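PDB 3BWZ: cellulosomal scaffoldin adaptor protein B from Acetivibrio cellulolyticus, which serves as a cellulosome adaptor scaffoldin, this part being a type II cohesin module of the kind that recognises dockerin partners. Local coordinates for residues T4-V10 and A24-N30; L39-D44 and S127-T133; S72-Q78 and S92-S97; K122-S126 and D168-A172. One frame throughout, in Å; residues are numbered along the deposited sequence.

Overall arrangement
From the N terminus, interaction 1 comes first and closes a short loop, zipping strands 6-11 and 21-29 into a hairpin. The chain runs straight into strand 34-42, where interaction 2 opens; its second segment, on strand 126-130, begins 83 residues beyond the end of its first, and side chains of interactions 1 and 2 meet, Ile-9 with Phe-130 and Ile-26 with Leu-39. Interaction 3 lies within that long excursion, at the end of the 77-83/88-94 hairpin, whose second strand neighbours 34-42. Interaction 4 crosses interaction 2: segment 122-126 leads into 127-133, while its partner 168-172 belongs to the C-terminal tail; the centre of interaction 4 is about 38 Å from that of interaction 3.

Interaction 1 (T4-V10 and A24-N30); sequences TSSIEIV and ASINIKN
Segments 4-10 and 24-30 run antiparallel, their strands 6-10 and 24-29 at 163° with the axes 4.6 Å apart at closest. Ser-6/Lys-29, Glu-8/Asn-27 and Val-10/Ser-25 are hydrogen-bonded pairs, each with two backbone bonds: Ser-6 N-Lys-29 O 3.0 Å, Lys-29 N-Ser-6 O 2.9 Å; Glu-8 N-Asn-27 O 2.8 Å, Asn-27 N-Glu-8 O 2.9 Å; Val-10 N-Ser-25 O 2.9 Å, Ser-25 N-Val-10 O 2.8 Å. Ile-7/Ile-28 and Ile-9/Ile-26 are the non-hydrogen-bonded pairs between them, CA atoms 4.3 and 4.8 Å apart. This is the first hairpin of the cohesin jelly-roll sandwich, and strand 158-165 continues the sheet beyond 6-11. The isoleucines turn into the sandwich, where Leu-39 meets Ile-7 and Ile-26; Ile-7 CD1 lies 3.8 Å from Ile-26 CG2 and Ile-7 CG1 3.9 Å from Ile-28 CG2. On the other face Asn-27 OD1 is hydrogen-bonded to Thr-112 OG1, and a water joins Ser-6 OG (2.7 Å) to Asn-27 O (2.9 Å). At the loop end Lys-29 (chi1 and chi2 t) bends at chi3 (96°) and chi4 (m), so NZ donates to Thr-4 OG1 (2.6 Å) and Thr-4 O (2.7 Å). Asn-30 ND2 reaches Thr-4 O (2.9 Å), and Ser-5 OG donates to Asn-30 O (2.6 Å).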
# COMPACT_ATOMS: atom_id res chain seq x y z
N THR A 4 10.92 9.45 13.89
CA THR A 4 11.08 9.25 12.44
C THR A 4 9.70 8.98 11.84
O THR A 4 8.85 8.27 12.39
CB THR A 4 12.11 8.16 12.03
OG1 THR A 4 11.46 7.01 11.48
CG2 THR A 4 13.01 7.76 13.20
N SER A 5 9.49 9.63 10.71
CA SER A 5 8.24 9.54 10.00
C SER A 5 8.47 8.74 8.73
O SER A 5 9.46 8.96 8.04
CB SER A 5 7.74 10.94 9.65
OG SER A 5 7.41 11.68 10.81
N SER A 6 7.58 7.80 8.42
CA SER A 6 7.83 6.91 7.31
C SER A 6 6.55 6.25 6.80
O SER A 6 5.54 6.18 7.50
CB SER A 6 8.81 5.80 7.69
OG SER A 6 8.28 5.00 8.74
N ILE A 7 6.66 5.73 5.58
CA ILE A 7 5.72 4.76 5.03
C ILE A 7 6.57 3.60 4.53
O ILE A 7 7.65 3.82 3.97
CB ILE A 7 4.83 5.37 3.93
CG1 ILE A 7 3.80 4.35 3.43
CG2 ILE A 7 5.65 5.96 2.79
CD1 ILE A 7 2.69 4.97 2.56
N GLU A 8 6.10 2.38 4.75
CA GLU A 8 6.85 1.17 4.44
C GLU A 8 5.93 0.10 3.92
O GLU A 8 4.81 -0.07 4.39
CB GLU A 8 7.55 0.65 5.71
CG GLU A 8 8.47 -0.56 5.46
CD GLU A 8 9.30 -0.99 6.66
OE1 GLU A 8 9.17 -0.40 7.73
OE2 GLU A 8 10.09 -1.95 6.49
N ILE A 9 6.44 -0.70 3.00
CA ILE A 9 5.79 -1.94 2.59
C ILE A 9 6.41 -3.08 3.39
O ILE A 9 7.59 -3.35 3.27
CB ILE A 9 5.94 -2.22 1.09
CG1 ILE A 9 5.50 -1.02 0.26
CG2 ILE A 9 5.22 -3.50 0.71
CD1 ILE A 9 5.77 -1.17 -1.26
N VAL A 10 5.60 -3.70 4.23
CA VAL A 10 6.01 -4.71 5.19
C VAL A 10 5.39 -6.04 4.82
O VAL A 10 4.19 -6.13 4.72
CB VAL A 10 5.60 -4.28 6.66
CG1 VAL A 10 6.00 -5.33 7.69
CG2 VAL A 10 6.22 -2.92 7.00
N ALA A 24 1.26 -8.05 2.10
CA ALA A 24 2.00 -6.79 2.13
C ALA A 24 1.14 -5.75 2.86
O ALA A 24 0.10 -5.31 2.38
CB ALA A 24 2.32 -6.33 0.71
N SER A 25 1.61 -5.34 4.03
CA SER A 25 0.97 -4.31 4.81
C SER A 25 1.65 -2.98 4.54
O SER A 25 2.87 -2.87 4.60
CB SER A 25 1.07 -4.64 6.30
OG SER A 25 0.34 -5.81 6.59
N ILE A 26 0.86 -1.97 4.22
CA ILE A 26 1.36 -0.63 3.95
C ILE A 26 1.23 0.16 5.24
O ILE A 26 0.14 0.52 5.66
CB ILE A 26 0.62 0.07 2.82
CG1 ILE A 26 0.68 -0.74 1.51
CG2 ILE A 26 1.23 1.45 2.62
CD1 ILE A 26 -0.33 -0.35 0.54
N ASN A 27 2.37 0.38 5.91
CA ASN A 27 2.41 0.89 7.26
C ASN A 27 3.00 2.28 7.30
O ASN A 27 4.10 2.51 6.77
CB ASN A 27 3.23 -0.02 8.19
CG ASN A 27 2.58 -1.36 8.39
OD1 ASN A 27 1.46 -1.59 7.98
ND2 ASN A 27 3.32 -2.28 9.00
N ILE A 28 2.30 3.19 7.96
CA ILE A 28 2.81 4.52 8.23
C ILE A 28 3.19 4.66 9.70
O ILE A 28 2.60 4.00 10.54
CB ILE A 28 1.84 5.65 7.79
CG1 ILE A 28 0.56 5.68 8.63
CG2 ILE A 28 1.53 5.56 6.31
CD1 ILE A 28 -0.31 6.93 8.38
N LYS A 29 4.16 5.51 9.95
CA LYS A 29 4.59 5.86 11.29
C LYS A 29 4.77 7.36 11.40
O LYS A 29 5.50 7.97 10.62
CB LYS A 29 5.93 5.19 11.60
CG LYS A 29 6.42 5.36 12.99
CD LYS A 29 7.66 4.53 13.25
CE LYS A 29 8.97 5.29 13.08
NZ LYS A 29 9.21 5.72 11.67
N ASN A 30 4.13 7.94 12.42
CA ASN A 30 4.34 9.33 12.78
C ASN A 30 4.11 10.29 11.64
O ASN A 30 4.88 11.22 11.45
CB ASN A 30 5.73 9.53 13.39
CG ASN A 30 5.94 8.69 14.61
OD1 ASN A 30 5.04 8.54 15.44
ND2 ASN A 30 7.11 8.08 14.71
O HOH W 1 6.43 3.04 8.34
O HOH W 2 10.15 3.85 10.33
O HOH W 3 1.84 -8.04 6.44

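Interaction 2 (L39-D44 and S127-T133); sequences LNMKYD and SISFEDT
This is an antiparallel strand pairing within the cohesin jelly roll, setting strand 34-42 between 126-130 and 88-94. The short strands 39-42 and 127-130 meet at 156°, axes 4.5 Å apart at closest. Lys-42/Ser-129 is the hydrogen-bonded pair, with Lys-42 N to Ser-129 O and Ser-129 N to Lys-42 O both 2.9 Å; Met-41/Phe-130 is the non-hydrogen-bonded pair, CA atoms 4.4 Å apart. Glu-131 N to Asn-40 O (3.0 Å) carries the ladder past the strand, and a water bridges Asp-44 N and Ser-127 O at 2.8 Å each. Met-41 (chi1 m, chi2 t) touches Phe-130 CE2 through CG and Ile-128 CG2 through CE, both at 3.6 Å; Ile-9 and Ile-26 also pack on Phe-130. On the opposite face Lys-42 folds over its own strand, NZ to Tyr-43 O 2.8 Å, and also bonds Lys-86 O. The chemistry is thus two-sided: an apolar face sealed into the sandwich and a polar one on which the lysine ammonium is held by backbone carbonyls.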
# COMPACT_ATOMS: atom_id res chain seq x y z
N LEU A 39 -1.31 5.94 -3.63
CA LEU A 39 -0.13 5.10 -3.74
C LEU A 39 -0.08 4.42 -5.08
O LEU A 39 -1.11 4.05 -5.64
CB LEU A 39 -0.10 4.06 -2.62
CG LEU A 39 -0.20 4.64 -1.20
CD1 LEU A 39 -0.31 3.51 -0.20
CD2 LEU A 39 0.98 5.54 -0.83
N ASN A 40 1.13 4.21 -5.57
CA ASN A 40 1.38 3.52 -6.83
C ASN A 40 2.37 2.41 -6.57
O ASN A 40 3.56 2.66 -6.37
CB ASN A 40 1.92 4.53 -7.85
CG ASN A 40 2.00 3.96 -9.24
OD1 ASN A 40 3.12 3.72 -9.78
ND2 ASN A 40 0.86 3.72 -9.83
N MET A 41 1.86 1.18 -6.59
CA MET A 41 2.64 -0.02 -6.29
C MET A 41 2.98 -0.75 -7.57
O MET A 41 2.19 -0.80 -8.52
CB MET A 41 1.90 -0.96 -5.39
CG MET A 41 1.72 -0.42 -4.02
SD MET A 41 0.74 -1.49 -2.99
CE MET A 41 1.79 -2.93 -2.79
N LYS A 42 4.15 -1.37 -7.59
CA LYS A 42 4.64 -2.17 -8.71
C LYS A 42 5.08 -3.54 -8.22
O LYS A 42 5.73 -3.67 -7.20
CB LYS A 42 5.81 -1.45 -9.39
CG LYS A 42 6.43 -2.14 -10.58
CD LYS A 42 5.56 -2.05 -11.82
CE LYS A 42 6.16 -2.79 -12.99
NZ LYS A 42 6.17 -4.27 -12.78
N TYR A 43 4.70 -4.55 -8.98
CA TYR A 43 5.11 -5.93 -8.72
C TYR A 43 5.32 -6.62 -10.05
O TYR A 43 4.92 -6.10 -11.10
CB TYR A 43 4.07 -6.68 -7.85
CG TYR A 43 2.74 -6.84 -8.53
CD1 TYR A 43 2.43 -7.98 -9.24
CD2 TYR A 43 1.83 -5.81 -8.54
CE1 TYR A 43 1.23 -8.11 -9.92
CE2 TYR A 43 0.62 -5.92 -9.22
CZ TYR A 43 0.32 -7.07 -9.91
OH TYR A 43 -0.86 -7.14 -10.61
N ASP A 44 5.94 -7.80 -10.02
CA ASP A 44 6.21 -8.55 -11.24
C ASP A 44 5.06 -9.52 -11.44
O ASP A 44 4.92 -10.46 -10.68
CB ASP A 44 7.55 -9.30 -11.12
CG ASP A 44 7.90 -10.06 -12.37
OD1 ASP A 44 7.00 -10.30 -13.22
OD2 ASP A 44 9.08 -10.44 -12.50
N SER A 127 10.49 -8.19 -6.07
CA SER A 127 10.26 -6.97 -5.31
C SER A 127 8.84 -6.46 -5.44
O SER A 127 8.25 -6.50 -6.52
CB SER A 127 11.18 -5.87 -5.82
OG SER A 127 12.51 -6.23 -5.54
N ILE A 128 8.31 -5.93 -4.33
CA ILE A 128 7.07 -5.18 -4.31
C ILE A 128 7.50 -3.76 -3.96
O ILE A 128 8.05 -3.51 -2.89
CB ILE A 128 6.07 -5.77 -3.27
CG1 ILE A 128 5.72 -7.23 -3.63
CG2 ILE A 128 4.80 -4.93 -3.22
CD1 ILE A 128 5.20 -8.00 -2.42
N SER A 129 7.24 -2.82 -4.86
CA SER A 129 7.77 -1.48 -4.73
C SER A 129 6.67 -0.43 -4.79
O SER A 129 5.53 -0.72 -5.18
CB SER A 129 8.73 -1.15 -5.85
OG SER A 129 8.22 -1.44 -7.09
N PHE A 130 7.03 0.79 -4.40
CA PHE A 130 6.27 1.97 -4.82
C PHE A 130 7.09 2.62 -5.90
O PHE A 130 8.32 2.63 -5.83
CB PHE A 130 6.14 2.99 -3.70
CG PHE A 130 5.28 2.57 -2.56
CD1 PHE A 130 5.71 2.73 -1.26
CD2 PHE A 130 3.98 2.17 -2.78
CE1 PHE A 130 4.91 2.44 -0.19
CE2 PHE A 130 3.16 1.85 -1.70
CZ PHE A 130 3.64 2.00 -0.40
N GLU A 131 6.44 3.19 -6.92
CA GLU A 131 7.15 3.76 -8.08
C GLU A 131 6.50 5.07 -8.50
O GLU A 131 5.27 5.17 -8.53
CB GLU A 131 7.11 2.78 -9.26
CG GLU A 131 8.03 1.56 -9.06
CD GLU A 131 8.47 0.91 -10.37
OE1 GLU A 131 9.61 0.40 -10.44
OE2 GLU A 131 7.69 0.91 -11.35
N ASP A 132 7.32 6.04 -8.90
CA ASP A 132 6.81 7.23 -9.56
C ASP A 132 6.11 6.85 -10.89
O ASP A 132 6.31 5.75 -11.44
CB ASP A 132 7.92 8.27 -9.73
CG ASP A 132 8.29 9.00 -8.46
OD1 ASP A 132 7.59 8.93 -7.42
OD2 ASP A 132 9.31 9.72 -8.54
N THR A 133 5.21 7.72 -11.34
CA THR A 133 4.36 7.45 -12.47
C THR A 133 3.87 8.77 -13.05
O THR A 133 3.65 9.75 -12.33
CB THR A 133 3.14 6.62 -12.03
OG1 THR A 133 2.12 6.69 -13.03
CG2 THR A 133 2.55 7.10 -10.68
O HOH W 4 6.97 -8.73 -7.57

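Interaction 3 (S72-Q78 and S92-S97); sequences SDFNLRQ and SKAYVS
The open end of the beta hairpin formed by strands 77-83 and 88-94 lies here, just before helix 98-104; a helix at about this place is a feature of type II cohesins. Backbone bonds set the antiparallel register: Arg-77/Ala-94 is the hydrogen-bonded pair (Arg-77 N to Ala-94 O 2.9 Å, Ala-94 N to Arg-77 O 3.0 Å), and Gln-78/Lys-93 is non-hydrogen-bonded. Beyond the strands Phe-74 O accepts from both Val-96 N and Ser-97 N at 3.0 Å, Asn-75 taking a left-handed conformation (54/51) in the turn. Among aromatic contacts, Phe-74 (chi1 m) directs its edge at the face of Tyr-95 in a T-shaped pair, centroids 5.0 Å apart and planes at 72°; Tyr-101 of the helix meets both rings. Leu-76 CD1 packs 3.8 Å from Tyr-95 CD2. Of the polar side-chain contacts, Tyr-95 OH accepts from Ser-72 N (3.0 Å) and bonds Glu-108. Lys-93, all-trans, sends NZ to Val-113 O and to a water 2.7 Å away, which donates to Gln-78 OE1 at 2.7 Å.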
# COMPACT_ATOMS: atom_id res chain seq x y z
N SER A 72 -12.64 4.67 9.78
CA SER A 72 -13.74 5.38 10.44
C SER A 72 -14.70 5.97 9.42
O SER A 72 -14.35 6.19 8.26
CB SER A 72 -13.20 6.51 11.31
OG SER A 72 -12.31 5.98 12.29
N ASP A 73 -15.92 6.25 9.87
CA ASP A 73 -16.99 6.77 9.02
C ASP A 73 -16.86 8.28 8.79
O ASP A 73 -17.68 9.08 9.25
CB ASP A 73 -18.37 6.49 9.65
CG ASP A 73 -18.87 5.07 9.50
OD1 ASP A 73 -18.21 4.22 8.88
OD2 ASP A 73 -20.01 4.85 10.00
N PHE A 74 -15.84 8.67 8.03
CA PHE A 74 -15.66 10.05 7.59
C PHE A 74 -15.82 10.13 6.06
O PHE A 74 -15.09 10.83 5.36
CB PHE A 74 -14.31 10.60 7.99
CG PHE A 74 -14.12 10.79 9.48
CD1 PHE A 74 -13.14 10.11 10.16
CD2 PHE A 74 -14.93 11.67 10.19
CE1 PHE A 74 -12.93 10.32 11.49
CE2 PHE A 74 -14.73 11.87 11.53
CZ PHE A 74 -13.74 11.18 12.18
N ASN A 75 -16.83 9.42 5.55
CA ASN A 75 -17.12 9.43 4.12
C ASN A 75 -15.87 9.05 3.32
O ASN A 75 -15.49 9.75 2.38
CB ASN A 75 -17.68 10.79 3.70
CG ASN A 75 -18.20 10.79 2.28
OD1 ASN A 75 -18.54 9.75 1.73
ND2 ASN A 75 -18.30 11.97 1.70
N LEU A 76 -15.25 7.95 3.69
CA LEU A 76 -14.05 7.46 3.03
C LEU A 76 -14.28 7.33 1.54
O LEU A 76 -15.26 6.72 1.10
CB LEU A 76 -13.65 6.07 3.58
CG LEU A 76 -12.29 5.51 3.08
CD1 LEU A 76 -11.19 6.21 3.81
CD2 LEU A 76 -12.20 4.00 3.28
N ARG A 77 -13.36 7.88 0.77
CA ARG A 77 -13.35 7.73 -0.69
C ARG A 77 -12.23 6.76 -1.04
O ARG A 77 -11.07 6.95 -0.64
CB ARG A 77 -13.12 9.08 -1.37
CG ARG A 77 -13.01 9.00 -2.88
CD ARG A 77 -12.84 10.36 -3.58
NE ARG A 77 -12.77 10.26 -5.06
CZ ARG A 77 -11.64 10.06 -5.75
NH1 ARG A 77 -10.47 9.93 -5.14
NH2 ARG A 77 -11.68 9.98 -7.06
N GLN A 78 -12.57 5.73 -1.79
CA GLN A 78 -11.64 4.68 -2.20
C GLN A 78 -11.82 4.41 -3.67
O GLN A 78 -12.95 4.18 -4.13
CB GLN A 78 -11.99 3.35 -1.49
CG GLN A 78 -11.87 3.37 -0.02
CD GLN A 78 -11.74 1.99 0.50
OE1 GLN A 78 -10.62 1.53 0.71
NE2 GLN A 78 -12.86 1.31 0.70
N SER A 92 -6.29 5.20 -4.25
CA SER A 92 -6.44 6.32 -3.34
C SER A 92 -7.43 5.94 -2.26
O SER A 92 -8.46 5.32 -2.56
CB SER A 92 -6.93 7.56 -4.08
OG SER A 92 -6.94 8.69 -3.21
N LYS A 93 -7.13 6.33 -1.03
CA LYS A 93 -7.97 6.04 0.12
C LYS A 93 -7.84 7.21 1.05
O LYS A 93 -6.75 7.47 1.56
CB LYS A 93 -7.42 4.75 0.77
CG LYS A 93 -8.20 4.14 1.86
CD LYS A 93 -7.62 2.79 2.26
CE LYS A 93 -8.45 2.17 3.31
NZ LYS A 93 -7.93 0.84 3.62
N ALA A 94 -8.93 7.93 1.29
CA ALA A 94 -8.85 9.17 2.03
C ALA A 94 -10.17 9.55 2.66
O ALA A 94 -11.23 9.38 2.07
CB ALA A 94 -8.33 10.30 1.14
N TYR A 95 -10.10 10.10 3.85
CA TYR A 95 -11.28 10.69 4.46
C TYR A 95 -11.71 11.96 3.74
O TYR A 95 -10.89 12.77 3.35
CB TYR A 95 -11.02 11.00 5.92
CG TYR A 95 -10.80 9.81 6.84
CD1 TYR A 95 -9.94 9.92 7.93
CD2 TYR A 95 -11.50 8.61 6.70
CE1 TYR A 95 -9.80 8.88 8.84
CE2 TYR A 95 -11.34 7.59 7.60
CZ TYR A 95 -10.50 7.73 8.66
OH TYR A 95 -10.38 6.67 9.53
N VAL A 96 -13.03 12.15 3.60
CA VAL A 96 -13.59 13.34 2.98
C VAL A 96 -14.15 14.30 4.02
O VAL A 96 -14.07 15.51 3.84
CB VAL A 96 -14.67 12.95 1.94
CG1 VAL A 96 -15.38 14.17 1.36
CG2 VAL A 96 -14.03 12.10 0.83
N SER A 97 -14.71 13.77 5.11
CA SER A 97 -15.33 14.61 6.15
C SER A 97 -14.27 15.11 7.10
O SER A 97 -14.20 14.71 8.28
CB SER A 97 -16.40 13.82 6.87
OG SER A 97 -17.43 13.43 5.99
O HOH W 5 -18.27 14.21 3.58
O HOH W 6 -8.76 -0.37 1.32

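Interaction 4 (K122-S126 and D168-A172); sequences KEETS and DMIKA
Here the C-terminal tail that follows the last strand of the cohesin jelly roll, probably the start of the intermodular linker, lies against the 122-126 connection between strands 111-120 and 126-130. Neither segment forms a regular ladder with the other: both backbones are extended but irregular, the nearest CA pairs being Glu-123/Met-169 at 7.2 Å and Thr-125/Asp-168 at 7.6 Å, and Ile-170 (-90/89) is the centre of an inverse gamma turn. They meet by van der Waals contact, mostly of side chains with one another and with the facing backbone, burying 224 Å² in all. Met-169, with chi1 m, chi2 t and chi3 m, points its CA-to-CB bond toward the connection and lays its thioether along it: SD is 3.7 Å from Glu-124 N, and CE is 3.7 Å from Thr-125 OG1. That hydroxyl is hydrogen-bonded to Asn-166 O, and Asp-168 O bonds Thr-15 OG1, so the base of the tail is tethered on both counts. Glu-123 (chi1 t, chi2 p) reaches across to the tail, OE1 lying 3.4 Å from Met-169 CG. Farther out, where the tail leaves the body, Glu-123 CG rests 3.4 Å from Lys-171 CG.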
# COMPACT_ATOMS: atom_id res chain seq x y z
N LYS A 122 5.49 -18.10 -8.91
CA LYS A 122 6.82 -18.65 -9.21
C LYS A 122 7.74 -18.39 -8.06
O LYS A 122 7.67 -17.33 -7.44
CB LYS A 122 7.41 -17.99 -10.47
CG LYS A 122 6.56 -18.10 -11.70
CD LYS A 122 7.26 -17.55 -12.94
CE LYS A 122 8.40 -18.42 -13.42
NZ LYS A 122 7.94 -19.77 -13.85
N GLU A 123 8.62 -19.34 -7.79
CA GLU A 123 9.60 -19.23 -6.75
C GLU A 123 10.85 -18.54 -7.26
O GLU A 123 11.73 -19.16 -7.83
CB GLU A 123 9.91 -20.63 -6.22
CG GLU A 123 10.70 -20.68 -4.95
CD GLU A 123 9.94 -20.30 -3.73
OE1 GLU A 123 10.54 -20.26 -2.64
OE2 GLU A 123 8.74 -20.01 -3.84
N GLU A 124 10.88 -17.23 -7.11
CA GLU A 124 11.91 -16.37 -7.65
C GLU A 124 12.01 -15.14 -6.76
O GLU A 124 10.98 -14.60 -6.37
CB GLU A 124 11.47 -15.96 -9.06
CG GLU A 124 12.27 -14.95 -9.85
CD GLU A 124 11.61 -14.72 -11.22
OE1 GLU A 124 11.75 -13.62 -11.77
OE2 GLU A 124 10.90 -15.64 -11.70
N THR A 125 13.21 -14.64 -6.53
CA THR A 125 13.38 -13.42 -5.79
C THR A 125 12.65 -12.30 -6.53
O THR A 125 12.83 -12.13 -7.73
CB THR A 125 14.87 -13.06 -5.68
OG1 THR A 125 15.57 -14.22 -5.21
CG2 THR A 125 15.09 -11.86 -4.75
N SER A 126 11.86 -11.50 -5.83
CA SER A 126 11.04 -10.49 -6.48
C SER A 126 10.70 -9.37 -5.51
O SER A 126 10.57 -9.56 -4.31
CB SER A 126 9.77 -11.18 -6.99
OG SER A 126 9.09 -10.41 -7.97
N ASP A 168 16.02 -15.64 -0.07
CA ASP A 168 16.26 -17.05 0.22
C ASP A 168 15.00 -17.82 -0.16
O ASP A 168 13.89 -17.35 0.07
CB ASP A 168 16.55 -17.26 1.68
CG ASP A 168 17.75 -16.49 2.12
OD1 ASP A 168 18.86 -16.65 1.61
OD2 ASP A 168 17.56 -15.59 3.00
N MET A 169 15.19 -19.01 -0.75
CA MET A 169 14.10 -19.85 -1.22
C MET A 169 14.28 -21.27 -0.71
O MET A 169 15.40 -21.76 -0.57
CB MET A 169 14.12 -19.87 -2.74
CG MET A 169 13.49 -18.62 -3.30
SD MET A 169 13.75 -18.43 -5.06
CE MET A 169 15.46 -17.87 -5.04
N ILE A 170 13.16 -21.93 -0.42
CA ILE A 170 13.19 -23.35 -0.06
C ILE A 170 13.04 -24.10 -1.38
O ILE A 170 11.95 -24.42 -1.84
CB ILE A 170 12.12 -23.74 0.98
CG1 ILE A 170 12.45 -23.16 2.38
CG2 ILE A 170 12.10 -25.24 1.19
CD1 ILE A 170 12.41 -21.66 2.54
N LYS A 171 14.19 -24.35 -1.97
CA LYS A 171 14.30 -24.91 -3.31
C LYS A 171 15.63 -25.63 -3.37
O LYS A 171 16.66 -25.01 -3.24
CB LYS A 171 14.27 -23.79 -4.34
CG LYS A 171 12.88 -23.29 -4.70
CD LYS A 171 12.04 -24.31 -5.45
CE LYS A 171 11.13 -25.15 -4.54
NZ LYS A 171 10.25 -26.04 -5.37
N ALA A 172 15.59 -26.95 -3.55
CA ALA A 172 16.83 -27.75 -3.52
C ALA A 172 17.63 -27.46 -4.76
O ALA A 172 17.11 -27.61 -5.87
CB ALA A 172 16.50 -29.23 -3.40